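Local structure of alpha-rhamnosidase (Dictyoglomus thermophilum, 6I60) at residues K236-D240 / G241-I245; N251-V255 / K256-Y260; E303-G307 / R308-K312. The protein probably hydrolyses terminal non-reducing alpha-L-rhamnose residues in alpha-L-rhamnosides, acting as a glycoside hydrolase. All coordinates share one frame; numbering follows the deposited sequence.

In the fold
All three interactions are local and belong to the rhamnosidase N-terminal family region, yet none touches another: the nearest atoms of interactions 2 and 3 are about 9 Å apart, and those of 1 and 2 about 18 Å. Interactions 1 and 2 flank strand 242-250, the first leading into it and the second following it, whereas interaction 3 ends strand 302-306. Chemistry follows place. Interaction 1 is an exposed bend across whose mouth an asparagine amide is modelled. Interaction 2, partly buried, packs tyrosines and a valine around a carbonyl and faces the hairpin glycosidase region. Interaction 3 sets a buried carboxylate against exposed basic side chains near the concanavalin-like region.

Interaction 1: residues K236-D240 / G241-I245; sequences KNIRD and GKNAI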
loop_
_atom_site.group_PDB
_atom_site.type_symbol
_atom_site.label_atom_id
_atom_site.label_comp_id
_atom_site.label_asym_id
_atom_site.label_seq_id
_atom_site.Cartn_x
_atom_site.Cartn_y
_atom_site.Cartn_z
ATOM N N LYS A 236 -10.654 1.798 29.631
ATOM C CA LYS A 236 -10.315 2.905 30.518
ATOM C C LYS A 236 -10.965 4.201 30.054
ATOM O O LYS A 236 -10.358 5.274 30.139
ATOM C CB LYS A 236 -8.794 3.076 30.603
ATOM C CG LYS A 236 -8.063 1.922 31.282
ATOM C CD LYS A 236 -8.840 1.385 32.474
ATOM C CE LYS A 236 -7.963 1.308 33.714
ATOM N NZ LYS A 236 -8.711 1.688 34.945
ATOM N N ASN A 237 -12.200 4.109 29.559
ATOM C CA ASN A 237 -12.960 5.286 29.157
ATOM C C ASN A 237 -14.393 5.246 29.672
ATOM O O ASN A 237 -15.194 6.107 29.288
ATOM C CB ASN A 237 -12.978 5.427 27.628
ATOM C CG ASN A 237 -11.679 5.971 27.072
ATOM O OD1 ASN A 237 -11.130 5.432 26.112
ATOM N ND2 ASN A 237 -11.186 7.053 27.666
ATOM N N ILE A 238 -14.736 4.292 30.537
ATOM C CA ILE A 238 -16.134 4.010 30.843
ATOM C C ILE A 238 -16.698 4.905 31.948
ATOM O O ILE A 238 -17.892 5.221 31.927
ATOM C CB ILE A 238 -16.280 2.516 31.193
ATOM C CG1 ILE A 238 -16.247 1.674 29.916
ATOM C CG2 ILE A 238 -17.563 2.236 31.968
ATOM C CD1 ILE A 238 -17.124 2.212 28.802
ATOM N N ARG A 239 -15.867 5.333 32.904
ATOM C CA ARG A 239 -16.309 6.163 34.024
ATOM C C ARG A 239 -17.294 5.398 34.903
ATOM O O ARG A 239 -17.501 4.196 34.713
ATOM C CB ARG A 239 -16.931 7.475 33.523
ATOM C CG ARG A 239 -16.733 8.677 34.430
ATOM C CD ARG A 239 -17.582 9.851 33.962
ATOM N NE ARG A 239 -17.184 11.107 34.592
ATOM C CZ ARG A 239 -16.099 11.803 34.264
ATOM N NH1 ARG A 239 -15.291 11.370 33.304
ATOM N NH2 ARG A 239 -15.820 12.934 34.896
ATOM N N ASP A 240 -17.906 6.080 35.872
ATOM C CA ASP A 240 -18.796 5.406 36.807
ATOM C C ASP A 240 -20.261 5.608 36.443
ATOM O O ASP A 240 -20.846 4.780 35.737
ATOM C CB ASP A 240 -18.542 5.892 38.236
ATOM C CG ASP A 240 -19.106 4.946 39.279
ATOM O OD1 ASP A 240 -19.176 3.729 39.008
ATOM O OD2 ASP A 240 -19.483 5.420 40.370
ATOM N N GLY A 241 -20.857 6.701 36.917
ATOM C CA GLY A 241 -22.288 6.918 36.799
ATOM C C GLY A 241 -22.827 7.044 35.388
ATOM O O GLY A 241 -22.956 6.048 34.671
ATOM N N LYS A 242 -23.167 8.265 34.983
ATOM C CA LYS A 242 -23.726 8.490 33.659
ATOM C C LYS A 242 -22.629 8.445 32.603
ATOM O O LYS A 242 -21.501 8.895 32.833
ATOM C CB LYS A 242 -24.455 9.833 33.605
ATOM C CG LYS A 242 -25.971 9.710 33.557
ATOM C CD LYS A 242 -26.581 10.726 32.604
ATOM C CE LYS A 242 -27.817 11.379 33.204
ATOM N NZ LYS A 242 -28.258 12.569 32.424
ATOM N N ASN A 243 -22.963 7.890 31.441
ATOM C CA ASN A 243 -22.025 7.755 30.340
ATOM C C ASN A 243 -22.635 8.328 29.072
ATOM O O ASN A 243 -23.857 8.437 28.937
ATOM C CB ASN A 243 -21.637 6.294 30.105
ATOM C CG ASN A 243 -20.617 5.799 31.099
ATOM O OD1 ASN A 243 -20.562 6.265 32.236
ATOM N ND2 ASN A 243 -19.797 4.847 30.676
ATOM N N ALA A 244 -21.763 8.686 28.134
ATOM C CA ALA A 244 -22.196 9.257 26.869
ATOM C C ALA A 244 -21.248 8.805 25.768
ATOM O O ALA A 244 -20.040 8.689 25.986
ATOM C CB ALA A 244 -22.245 10.787 26.932
ATOM N N ILE A 245 -21.808 8.551 24.590
ATOM C CA ILE A 245 -21.027 8.208 23.411
ATOM C C ILE A 245 -21.352 9.210 22.310
ATOM O O ILE A 245 -22.461 9.752 22.245
ATOM C CB ILE A 245 -21.294 6.762 22.943
ATOM C CG1 ILE A 245 -22.789 6.467 22.952
ATOM C CG2 ILE A 245 -20.588 5.773 23.847
ATOM C CD1 ILE A 245 -23.472 6.782 21.660
#
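Asn243 holds its CG anti to its own carbonyl carbon (chi1 -78°), which sends the amide back across the loop to Ile238; Ile238 keeps CG2 anti to its backbone N and so lays that methyl beside the same amide. The two side chains cross at about a right angle, with Ile238 CG2 3.7 Å from Asn243 ND2. ND2 of Asn243 donates to the carbonyl O of Ile238 with an N-H...O angle of 128°. The modelled separation is too short to be taken literally at this resolution, so the length of this hydrogen bond is doubtful. Asn243 OD1 also sits close to Ile238 O without a bond, which leaves the amide's exact placement uncertain. Further along, the extended arginine chain brings Arg239 CD to 4.2 Å from Lys242 O. As modelled, the amide lies across the mouth of a bend whose apex, Asp240-Gly241, is exposed. Asn207 ND2 adds a weak hydrogen bond to Ile238 O. Ile238 packs on Ile189 and Ala192 of strand 189-199, which pairs with strand 226-233, while Asn243 lies against Phe183 of strand 171-184, the antiparallel partner of strand 242-250; the loop therefore carries the chain from one sheet to another.

Interaction 2: residues N251-V255 / K256-Y260; sequences NGRYV and KEYGY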
loop_
_atom_site.group_PDB
_atom_site.type_symbol
_atom_site.label_atom_id
_atom_site.label_comp_id
_atom_site.label_asym_id
_atom_site.label_seq_id
_atom_site.Cartn_x
_atom_site.Cartn_y
_atom_site.Cartn_z
ATOM N N ASN A 251 -19.384 11.981 4.735
ATOM C CA ASN A 251 -19.806 11.349 3.488
ATOM C C ASN A 251 -18.741 10.396 2.959
ATOM O O ASN A 251 -18.964 9.184 2.868
ATOM C CB ASN A 251 -20.135 12.416 2.439
ATOM C CG ASN A 251 -21.094 13.469 2.956
ATOM O OD1 ASN A 251 -21.624 13.361 4.061
ATOM N ND2 ASN A 251 -21.316 14.500 2.155
ATOM N N GLY A 252 -17.577 10.931 2.599
ATOM C CA GLY A 252 -16.510 10.118 2.053
ATOM C C GLY A 252 -16.856 9.552 0.693
ATOM O O GLY A 252 -17.132 10.301 -0.248
ATOM N N ARG A 253 -16.847 8.226 0.579
ATOM C CA ARG A 253 -17.195 7.554 -0.663
ATOM C C ARG A 253 -18.617 7.011 -0.670
ATOM O O ARG A 253 -19.107 6.616 -1.734
ATOM C CB ARG A 253 -16.207 6.415 -0.938
ATOM C CG ARG A 253 -14.857 6.893 -1.440
ATOM C CD ARG A 253 -14.694 6.580 -2.912
ATOM N NE ARG A 253 -13.383 6.960 -3.429
ATOM C CZ ARG A 253 -13.111 8.135 -3.987
ATOM N NH1 ARG A 253 -14.061 9.053 -4.102
ATOM N NH2 ARG A 253 -11.890 8.393 -4.433
ATOM N N TYR A 254 -19.289 6.985 0.481
ATOM C CA TYR A 254 -20.688 6.561 0.564
ATOM C C TYR A 254 -21.564 7.735 0.138
ATOM O O TYR A 254 -22.178 8.430 0.951
ATOM C CB TYR A 254 -21.024 6.083 1.971
ATOM C CG TYR A 254 -22.230 5.171 2.051
ATOM C CD1 TYR A 254 -22.145 3.841 1.662
ATOM C CD2 TYR A 254 -23.450 5.638 2.525
ATOM C CE1 TYR A 254 -23.244 3.001 1.735
ATOM C CE2 TYR A 254 -24.556 4.807 2.601
ATOM C CZ TYR A 254 -24.445 3.489 2.206
ATOM O OH TYR A 254 -25.536 2.653 2.279
ATOM N N VAL A 255 -21.611 7.961 -1.174
ATOM C CA VAL A 255 -22.348 9.074 -1.751
ATOM C C VAL A 255 -23.236 8.550 -2.871
ATOM O O VAL A 255 -23.029 7.459 -3.405
ATOM C CB VAL A 255 -21.411 10.183 -2.275
ATOM C CG1 VAL A 255 -20.977 11.095 -1.135
ATOM C CG2 VAL A 255 -20.204 9.571 -2.957
ATOM N N LYS A 256 -24.237 9.361 -3.230
ATOM C CA LYS A 256 -25.250 8.918 -4.184
ATOM C C LYS A 256 -24.685 8.745 -5.588
ATOM O O LYS A 256 -25.221 7.956 -6.374
ATOM C CB LYS A 256 -26.416 9.905 -4.202
ATOM C CG LYS A 256 -27.674 9.390 -3.518
ATOM C CD LYS A 256 -28.653 8.810 -4.526
ATOM C CE LYS A 256 -29.802 9.767 -4.795
ATOM N NZ LYS A 256 -30.627 9.330 -5.957
ATOM N N GLU A 257 -23.613 9.465 -5.928
ATOM C CA GLU A 257 -23.086 9.392 -7.287
ATOM C C GLU A 257 -22.517 8.016 -7.604
ATOM O O GLU A 257 -22.600 7.564 -8.752
ATOM C CB GLU A 257 -22.022 10.469 -7.500
ATOM C CG GLU A 257 -20.937 10.497 -6.436
ATOM C CD GLU A 257 -21.018 11.729 -5.555
ATOM O OE1 GLU A 257 -22.127 12.288 -5.414
ATOM O OE2 GLU A 257 -19.975 12.138 -5.001
ATOM N N TYR A 258 -21.946 7.334 -6.614
ATOM C CA TYR A 258 -21.380 6.007 -6.811
ATOM C C TYR A 258 -22.389 4.895 -6.555
ATOM O O TYR A 258 -22.006 3.721 -6.533
ATOM C CB TYR A 258 -20.156 5.816 -5.912
ATOM C CG TYR A 258 -19.101 6.885 -6.082
ATOM C CD1 TYR A 258 -18.818 7.417 -7.333
ATOM C CD2 TYR A 258 -18.388 7.364 -4.990
ATOM C CE1 TYR A 258 -17.858 8.394 -7.493
ATOM C CE2 TYR A 258 -17.425 8.343 -5.141
ATOM C CZ TYR A 258 -17.164 8.854 -6.395
ATOM O OH TYR A 258 -16.206 9.828 -6.553
ATOM N N GLY A 259 -23.661 5.236 -6.364
ATOM C CA GLY A 259 -24.682 4.237 -6.138
ATOM C C GLY A 259 -24.930 3.885 -4.691
ATOM O O GLY A 259 -25.270 2.734 -4.394
ATOM N N TYR A 260 -24.775 4.835 -3.777
ATOM C CA TYR A 260 -24.971 4.602 -2.354
ATOM C C TYR A 260 -26.042 5.548 -1.817
ATOM O O TYR A 260 -26.645 6.329 -2.557
ATOM C CB TYR A 260 -23.654 4.770 -1.590
ATOM C CG TYR A 260 -22.566 3.818 -2.031
ATOM C CD1 TYR A 260 -22.776 2.444 -2.024
ATOM C CD2 TYR A 260 -21.329 4.291 -2.454
ATOM C CE1 TYR A 260 -21.784 1.569 -2.425
ATOM C CE2 TYR A 260 -20.332 3.423 -2.858
ATOM C CZ TYR A 260 -20.564 2.062 -2.841
ATOM O OH TYR A 260 -19.578 1.191 -3.239
#
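Tyr260 meets Tyr254 and Arg253 along the length of its side chain. The backbone puts Tyr260 CB over the centre of the Tyr254 ring, 3.8 Å from the ring centroid, a CH-pi contact, and 3.3 Å from Val255 O. With CG anti to the carbonyl carbon (chi1 -60°), the ring is then set beside its neighbour, where Tyr260 CG and CD1 pass above CD1 and CE1 of Tyr254. The ring planes are nearly parallel, 13° apart, but slid so far that they barely overlap, with centroids separated by 5.1 Å. On the other flank, Tyr260 CD2 presents the ring edge to Arg253 O at 3.3 Å. At the tip, Tyr260 OH is hydrogen-bonded outside the two segments. Tyr223 meets both rings edge-to-face, and Lys264 NZ is hydrogen-bonded to Tyr254 OH.

This loop between strands 242-250 and 264-273 has a type II' turn from Asn251 to Tyr254 and an inverse gamma turn centred on Tyr254. Its backbone closes round Val255 O. Tyr260 N donates to Val255 O at 3.2 Å from above the carbonyl plane, 38° out of it, and Tyr258 N adds a weak bond to Val255 O at 3.4 Å. Val255 CG2 touches Tyr258 CD2 at 3.5 Å, while Glu257 CG lies over the centre of one face of the Tyr258 ring. Glu257 OE1 accepts from Thr172 N. Replacing Glu257 by an alanine is likely to deprive Thr172 N of this acceptor and to open a gap beside Val255 and over the Tyr258 ring.

Tyr258 meets Tyr551, and Arg253 NH2 bonds weakly to Glu502 O, both in the hairpin glycosidase region. Carbonyl-centred bonds and aromatic packing thus fix the loop's shape, whereas Arg253, Tyr254 and Glu257 spend their polar ends on neighbouring parts of the fold.

Interaction 3: residues E303-G307 / R308-K312; sequences EIYDG and RKEIK
Asp306 and Arg308 meet through a side-on, two-nitrogen salt bridge. Arg308 NH2 lies 2.8 Å from Asp306 OD1 in a nearly straight bond, and Arg308 NE lies 3.0 Å from Asp306 OD2. OD1 and OD2 of Asp306 each accept through the syn lone pair, and the carboxylate and guanidinium planes are only 15° apart, so the two groups lie almost flat edge against edge. With CG anti to the backbone N (chi1 -168°), Asp306 turns its carboxylate forward over the bend, and the arginine chain folds at chi3 to bring NE and NH2 back to it.

The same carboxylate holds the backbone. Arg308 N donates to Asp306 OD2 at 2.9 Å from the anti side, which meets the definition of an Asx turn. Lys309 N adds a weak bond to the main-chain Asp306 O at 3.2 Å. Lys309 NZ reaches Asp306 OD1 at 2.8 Å from above the carboxylate plane, about 45° out of it, and completes a three-residue salt-bridge network. Each carboxylate oxygen therefore accepts from two donors.

Glu310 closes the other side of the bend, with its CB 3.3 Å from Gly307 O. The modelled approach of its OE1 to Tyr305 OH is a clash, so the placement of OE1 against that tyrosine is doubtful. OE2 forms a salt bridge with Lys420, just beyond strand 414-418, whose Ile418 is touched by Asp306 and Arg308; that strand runs parallel to 302-306.

Four donors on a buried carboxylate, three of them from two cationic side chains, would be expected to stabilise its ionised form and to fix its rotation where the strand ends.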
loop_
_atom_site.group_PDB
_atom_site.type_symbol
_atom_site.label_atom_id
_atom_site.label_comp_id
_atom_site.label_asym_id
_atom_site.label_seq_id
_atom_site.Cartn_x
_atom_site.Cartn_y
_atom_site.Cartn_z
ATOM N N GLU A 303 -14.208 20.490 3.416
ATOM C CA GLU A 303 -15.144 20.483 4.530
ATOM C C GLU A 303 -15.326 21.903 5.044
ATOM O O GLU A 303 -14.380 22.696 5.050
ATOM C CB GLU A 303 -14.651 19.555 5.657
ATOM C CG GLU A 303 -15.028 19.983 7.070
ATOM C CD GLU A 303 -14.072 19.441 8.121
ATOM O OE1 GLU A 303 -13.760 18.232 8.073
ATOM O OE2 GLU A 303 -13.633 20.220 8.996
ATOM N N ILE A 304 -16.550 22.222 5.464
ATOM C CA ILE A 304 -16.886 23.519 6.039
ATOM C C ILE A 304 -17.245 23.316 7.504
ATOM O O ILE A 304 -18.096 22.481 7.830
ATOM C CB ILE A 304 -18.039 24.189 5.275
ATOM C CG1 ILE A 304 -17.637 24.449 3.823
ATOM C CG2 ILE A 304 -18.455 25.480 5.956
ATOM C CD1 ILE A 304 -18.761 24.242 2.842
ATOM N N TYR A 305 -16.599 24.080 8.385
ATOM C CA TYR A 305 -16.800 23.986 9.829
ATOM C C TYR A 305 -17.247 25.347 10.347
ATOM O O TYR A 305 -16.450 26.290 10.399
ATOM C CB TYR A 305 -15.520 23.529 10.526
ATOM C CG TYR A 305 -15.688 23.146 11.983
ATOM C CD1 TYR A 305 -15.789 24.118 12.973
ATOM C CD2 TYR A 305 -15.726 21.814 12.370
ATOM C CE1 TYR A 305 -15.936 23.771 14.302
ATOM C CE2 TYR A 305 -15.872 21.457 13.696
ATOM C CZ TYR A 305 -15.976 22.441 14.658
ATOM O OH TYR A 305 -16.124 22.093 15.982
ATOM N N ASP A 306 -18.514 25.448 10.742
ATOM C CA ASP A 306 -19.075 26.681 11.291
ATOM C C ASP A 306 -19.033 26.578 12.811
ATOM O O ASP A 306 -19.837 25.867 13.419
ATOM C CB ASP A 306 -20.494 26.909 10.783
ATOM C CG ASP A 306 -21.006 28.307 11.085
ATOM O OD1 ASP A 306 -21.834 28.823 10.304
ATOM O OD2 ASP A 306 -20.579 28.889 12.106
ATOM N N GLY A 307 -18.089 27.294 13.426
ATOM C CA GLY A 307 -17.942 27.247 14.870
ATOM C C GLY A 307 -19.107 27.843 15.631
ATOM O O GLY A 307 -19.265 27.561 16.824
ATOM N N ARG A 308 -19.927 28.661 14.971
ATOM C CA ARG A 308 -21.086 29.234 15.644
ATOM C C ARG A 308 -22.157 28.183 15.915
ATOM O O ARG A 308 -22.842 28.251 16.941
ATOM C CB ARG A 308 -21.654 30.385 14.815
ATOM C CG ARG A 308 -20.668 31.524 14.588
ATOM C CD ARG A 308 -21.144 32.463 13.493
ATOM N NE ARG A 308 -21.556 31.738 12.295
ATOM C CZ ARG A 308 -22.182 32.294 11.263
ATOM N NH1 ARG A 308 -22.471 33.589 11.280
ATOM N NH2 ARG A 308 -22.521 31.557 10.212
ATOM N N LYS A 309 -22.309 27.204 15.021
ATOM C CA LYS A 309 -23.275 26.117 15.187
ATOM C C LYS A 309 -22.677 24.915 15.904
ATOM O O LYS A 309 -23.008 23.767 15.591
ATOM C CB LYS A 309 -23.831 25.709 13.826
ATOM C CG LYS A 309 -24.316 26.866 12.966
ATOM C CD LYS A 309 -25.047 26.361 11.728
ATOM C CE LYS A 309 -25.338 27.487 10.747
ATOM N NZ LYS A 309 -24.300 27.584 9.682
ATOM N N GLU A 310 -21.798 25.144 16.875
ATOM C CA GLU A 310 -21.102 24.074 17.580
ATOM C C GLU A 310 -21.794 23.823 18.915
ATOM O O GLU A 310 -21.723 24.655 19.826
ATOM C CB GLU A 310 -19.632 24.430 17.785
ATOM C CG GLU A 310 -18.872 23.432 18.632
ATOM C CD GLU A 310 -17.373 23.567 18.476
ATOM O OE1 GLU A 310 -16.905 23.721 17.328
ATOM O OE2 GLU A 310 -16.662 23.523 19.500
ATOM N N ILE A 311 -22.459 22.674 19.031
ATOM C CA ILE A 311 -23.128 22.291 20.269
ATOM C C ILE A 311 -22.073 22.000 21.326
ATOM O O ILE A 311 -21.429 20.945 21.305
ATOM C CB ILE A 311 -24.053 21.077 20.055
ATOM C CG1 ILE A 311 -25.146 21.416 19.041
ATOM C CG2 ILE A 311 -24.669 20.637 21.374
ATOM C CD1 ILE A 311 -24.928 20.797 17.684
ATOM N N LYS A 312 -21.885 22.936 22.252
ATOM C CA LYS A 312 -20.874 22.769 23.287
ATOM C C LYS A 312 -21.304 21.694 24.274
ATOM O O LYS A 312 -22.422 21.727 24.794
ATOM C CB LYS A 312 -20.636 24.090 24.016
ATOM C CG LYS A 312 -20.492 25.292 23.098
ATOM C CD LYS A 312 -19.537 26.319 23.682
ATOM C CE LYS A 312 -20.294 27.445 24.372
ATOM N NZ LYS A 312 -20.874 28.411 23.395
#